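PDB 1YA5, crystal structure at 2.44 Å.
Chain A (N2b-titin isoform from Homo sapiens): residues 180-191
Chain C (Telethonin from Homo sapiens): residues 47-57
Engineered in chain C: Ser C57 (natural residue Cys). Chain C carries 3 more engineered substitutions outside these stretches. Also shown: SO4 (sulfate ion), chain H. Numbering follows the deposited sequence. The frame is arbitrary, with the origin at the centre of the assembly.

Chain A, residues 180-191: NSVGRATSTAEL
Chain C (47-57) RHETYHQQGQS

Titin and telethonin meet here by pairing two strands: Gly A183 through Leu A191 and beyond, and a telethonin strand beginning at Glu C49 and including Thr C50 to Gln C54, run antiparallel, axes at 178° and 4.6 Å apart at closest, with extended backbones (most residues near -130/140, with Gly A183 flatter at -176/169 and Ala A189 at -156/159). Register is set by Gly A183 opposite Gly C55, Ala A185 opposite Gln C53 and Ser A187 opposite Tyr C51, non-hydrogen-bonded pairs with CA atoms 4.1 to 4.6 Å apart. Alternating with them are the hydrogen-bonded pairs.

Seven backbone hydrogen bonds join the two stretches, and side-chain contacts add to them. Arg A184 N reaches Gln C54 O at 3.1 Å and Gln C54 N returns to Arg A184 O at 3.0 Å; Thr A186 N to His C52 O is 2.8 Å, His C52 N to Thr A186 O 2.9 Å; Thr A188 N to Thr C50 O is 2.9 Å, Thr C50 N to Thr A188 O 3.0 Å. Gln C56 N extends the ladder to Val A182 O at 2.8 Å.

Glycine suits position A183: an ideal CB on Gly A183 would sit 2.6 Å from Gln C54 O, a clash.

On the threonine face, Thr A188 and Thr C50, both p, bring their OG1 atoms to a very short 2.4 Å hydrogen bond. On the other face, Tyr C51 (t, chi2 50°) packs its CE1 4.1 Å from Ala A185 CB.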

# COMPACT_ATOMS: atom_id res chain seq x y z
N ASN A 180 -7.05 -2.67 21.24
CA ASN A 180 -6.04 -3.62 20.75
C ASN A 180 -4.96 -2.90 20.00
O ASN A 180 -4.93 -1.69 19.96
CB ASN A 180 -6.66 -4.77 19.92
CG ASN A 180 -7.12 -4.34 18.55
OD1 ASN A 180 -6.81 -3.24 18.09
ND2 ASN A 180 -7.84 -5.21 17.88
N SER A 181 -4.05 -3.65 19.39
CA SER A 181 -2.85 -3.05 18.83
C SER A 181 -3.14 -2.08 17.71
O SER A 181 -2.32 -1.23 17.41
CB SER A 181 -1.91 -4.15 18.34
OG SER A 181 -2.60 -5.03 17.46
N VAL A 182 -4.30 -2.20 17.07
CA VAL A 182 -4.52 -1.39 15.89
C VAL A 182 -5.61 -0.32 16.01
O VAL A 182 -5.80 0.49 15.09
CB VAL A 182 -4.71 -2.27 14.65
CG1 VAL A 182 -3.62 -3.31 14.59
CG2 VAL A 182 -6.06 -2.94 14.69
N GLY A 183 -6.33 -0.31 17.13
CA GLY A 183 -7.35 0.72 17.32
C GLY A 183 -8.03 0.68 18.67
O GLY A 183 -7.89 -0.29 19.40
N ARG A 184 -8.79 1.73 18.97
CA ARG A 184 -9.60 1.83 20.17
C ARG A 184 -11.02 2.08 19.75
O ARG A 184 -11.26 2.79 18.79
CB ARG A 184 -9.17 3.06 20.97
CG ARG A 184 -7.75 2.99 21.49
CD ARG A 184 -6.70 3.47 20.49
NE ARG A 184 -5.40 2.94 20.87
CZ ARG A 184 -4.78 3.24 22.02
NH1 ARG A 184 -5.34 4.09 22.88
NH2 ARG A 184 -3.60 2.70 22.28
N ALA A 185 -11.97 1.55 20.50
CA ALA A 185 -13.33 2.07 20.46
C ALA A 185 -13.94 2.20 21.86
O ALA A 185 -13.73 1.34 22.73
CB ALA A 185 -14.20 1.22 19.57
N THR A 186 -14.69 3.26 22.09
CA THR A 186 -15.38 3.37 23.36
C THR A 186 -16.86 3.71 23.22
O THR A 186 -17.23 4.59 22.47
CB THR A 186 -14.62 4.29 24.36
OG1 THR A 186 -15.55 4.88 25.28
CG2 THR A 186 -13.92 5.38 23.62
N SER A 187 -17.71 2.99 23.95
CA SER A 187 -19.15 3.27 23.95
C SER A 187 -19.68 3.70 25.32
O SER A 187 -19.42 3.04 26.33
CB SER A 187 -19.93 2.04 23.47
OG SER A 187 -21.31 2.20 23.76
N THR A 188 -20.44 4.79 25.34
CA THR A 188 -21.01 5.28 26.59
C THR A 188 -22.51 5.45 26.50
O THR A 188 -23.04 5.79 25.45
CB THR A 188 -20.40 6.62 27.02
OG1 THR A 188 -21.11 7.67 26.37
CG2 THR A 188 -18.96 6.72 26.60
N ALA A 189 -23.17 5.23 27.63
CA ALA A 189 -24.63 5.34 27.76
C ALA A 189 -24.98 5.62 29.20
O ALA A 189 -24.19 5.35 30.09
CB ALA A 189 -25.30 4.06 27.32
N GLU A 190 -26.16 6.16 29.42
CA GLU A 190 -26.55 6.60 30.76
C GLU A 190 -27.45 5.58 31.48
O GLU A 190 -28.37 5.01 30.88
CB GLU A 190 -27.22 7.98 30.70
CG GLU A 190 -26.59 9.01 31.63
CD GLU A 190 -26.05 10.24 30.90
OE1 GLU A 190 -26.77 11.28 30.81
OE2 GLU A 190 -24.89 10.17 30.42
N LEU A 191 -27.14 5.33 32.74
CA LEU A 191 -28.00 4.50 33.57
C LEU A 191 -28.55 5.26 34.77
O LEU A 191 -27.80 5.83 35.58
CB LEU A 191 -27.26 3.26 34.06
CG LEU A 191 -28.08 2.50 35.10
CD1 LEU A 191 -29.25 1.78 34.43
CD2 LEU A 191 -27.23 1.53 35.89
N ARG C 47 -30.72 10.33 23.52
CA ARG C 47 -30.63 9.14 24.36
C ARG C 47 -29.45 9.18 25.33
O ARG C 47 -29.32 8.30 26.18
CB ARG C 47 -30.53 7.89 23.50
CG ARG C 47 -31.86 7.35 22.94
CD ARG C 47 -31.62 6.37 21.79
NE ARG C 47 -32.34 5.09 21.91
CZ ARG C 47 -32.27 4.26 22.95
NH1 ARG C 47 -31.53 4.54 24.02
NH2 ARG C 47 -32.98 3.13 22.94
N HIS C 48 -28.59 10.18 25.19
CA HIS C 48 -27.37 10.28 25.99
C HIS C 48 -26.45 9.09 25.74
O HIS C 48 -25.99 8.42 26.67
CB HIS C 48 -27.68 10.38 27.49
CG HIS C 48 -28.76 11.34 27.82
ND1 HIS C 48 -28.83 12.60 27.26
CD2 HIS C 48 -29.82 11.25 28.65
CE1 HIS C 48 -29.88 13.24 27.73
NE2 HIS C 48 -30.50 12.43 28.57
N GLU C 49 -26.20 8.83 24.46
CA GLU C 49 -25.26 7.80 24.08
C GLU C 49 -24.18 8.37 23.16
O GLU C 49 -24.47 9.13 22.24
CB GLU C 49 -26.00 6.65 23.43
CG GLU C 49 -27.03 5.99 24.32
CD GLU C 49 -28.03 5.15 23.54
OE1 GLU C 49 -28.99 4.62 24.14
OE2 GLU C 49 -27.85 5.00 22.32
N THR C 50 -22.92 8.03 23.44
CA THR C 50 -21.83 8.49 22.61
C THR C 50 -21.04 7.27 22.18
O THR C 50 -20.96 6.29 22.91
CB THR C 50 -20.92 9.40 23.37
OG1 THR C 50 -20.24 8.63 24.36
CG2 THR C 50 -21.72 10.44 24.09
N TYR C 51 -20.49 7.33 20.98
CA TYR C 51 -19.63 6.28 20.49
C TYR C 51 -18.38 6.88 19.88
O TYR C 51 -18.45 7.91 19.24
CB TYR C 51 -20.36 5.47 19.41
CG TYR C 51 -19.54 4.32 18.91
CD1 TYR C 51 -18.94 3.43 19.80
CD2 TYR C 51 -19.33 4.13 17.55
CE1 TYR C 51 -18.18 2.36 19.32
CE2 TYR C 51 -18.56 3.06 17.06
CZ TYR C 51 -17.99 2.18 17.95
OH TYR C 51 -17.23 1.11 17.46
N HIS C 52 -17.24 6.23 20.08
CA HIS C 52 -16.03 6.65 19.39
C HIS C 52 -15.19 5.48 18.90
O HIS C 52 -15.02 4.49 19.59
CB HIS C 52 -15.17 7.58 20.26
CG HIS C 52 -13.90 7.98 19.58
ND1 HIS C 52 -12.74 7.24 19.65
CD2 HIS C 52 -13.64 8.99 18.71
CE1 HIS C 52 -11.81 7.80 18.90
NE2 HIS C 52 -12.33 8.87 18.32
N GLN C 53 -14.61 5.61 17.72
CA GLN C 53 -13.61 4.67 17.29
C GLN C 53 -12.51 5.34 16.51
O GLN C 53 -12.74 6.34 15.84
CB GLN C 53 -14.22 3.58 16.45
CG GLN C 53 -14.84 4.13 15.25
CD GLN C 53 -15.43 3.05 14.42
OE1 GLN C 53 -15.72 3.25 13.23
NE2 GLN C 53 -15.60 1.88 15.02
N GLN C 54 -11.30 4.78 16.61
CA GLN C 54 -10.18 5.16 15.79
C GLN C 54 -9.39 3.91 15.43
O GLN C 54 -9.34 2.98 16.21
CB GLN C 54 -9.31 6.25 16.45
CG GLN C 54 -8.94 6.07 17.91
CD GLN C 54 -8.04 7.19 18.42
OE1 GLN C 54 -8.30 8.36 18.17
NE2 GLN C 54 -6.98 6.83 19.14
N GLY C 55 -8.83 3.87 14.24
CA GLY C 55 -8.09 2.68 13.79
C GLY C 55 -7.00 2.96 12.77
O GLY C 55 -7.19 3.73 11.82
N GLN C 56 -5.85 2.32 12.95
CA GLN C 56 -4.78 2.38 11.97
C GLN C 56 -5.20 1.81 10.64
O GLN C 56 -6.06 0.92 10.56
CB GLN C 56 -3.59 1.62 12.44
CG GLN C 56 -3.14 2.03 13.82
CD GLN C 56 -1.77 1.57 14.10
OE1 GLN C 56 -1.43 0.43 13.81
NE2 GLN C 56 -0.95 2.45 14.63
N SER C 57 -4.59 2.33 9.59
CA SER C 57 -4.64 1.66 8.31
C SER C 57 -3.25 1.65 7.70
O SER C 57 -2.47 2.56 7.92
CB SER C 57 -5.68 2.30 7.39
OG SER C 57 -5.12 3.42 6.76
S SO4 H . -1.01 5.31 17.07
O1 SO4 H . -2.08 6.19 17.53
O2 SO4 H . -0.63 5.69 15.71
O3 SO4 H . -1.48 3.93 17.08
O4 SO4 H . 0.15 5.44 17.95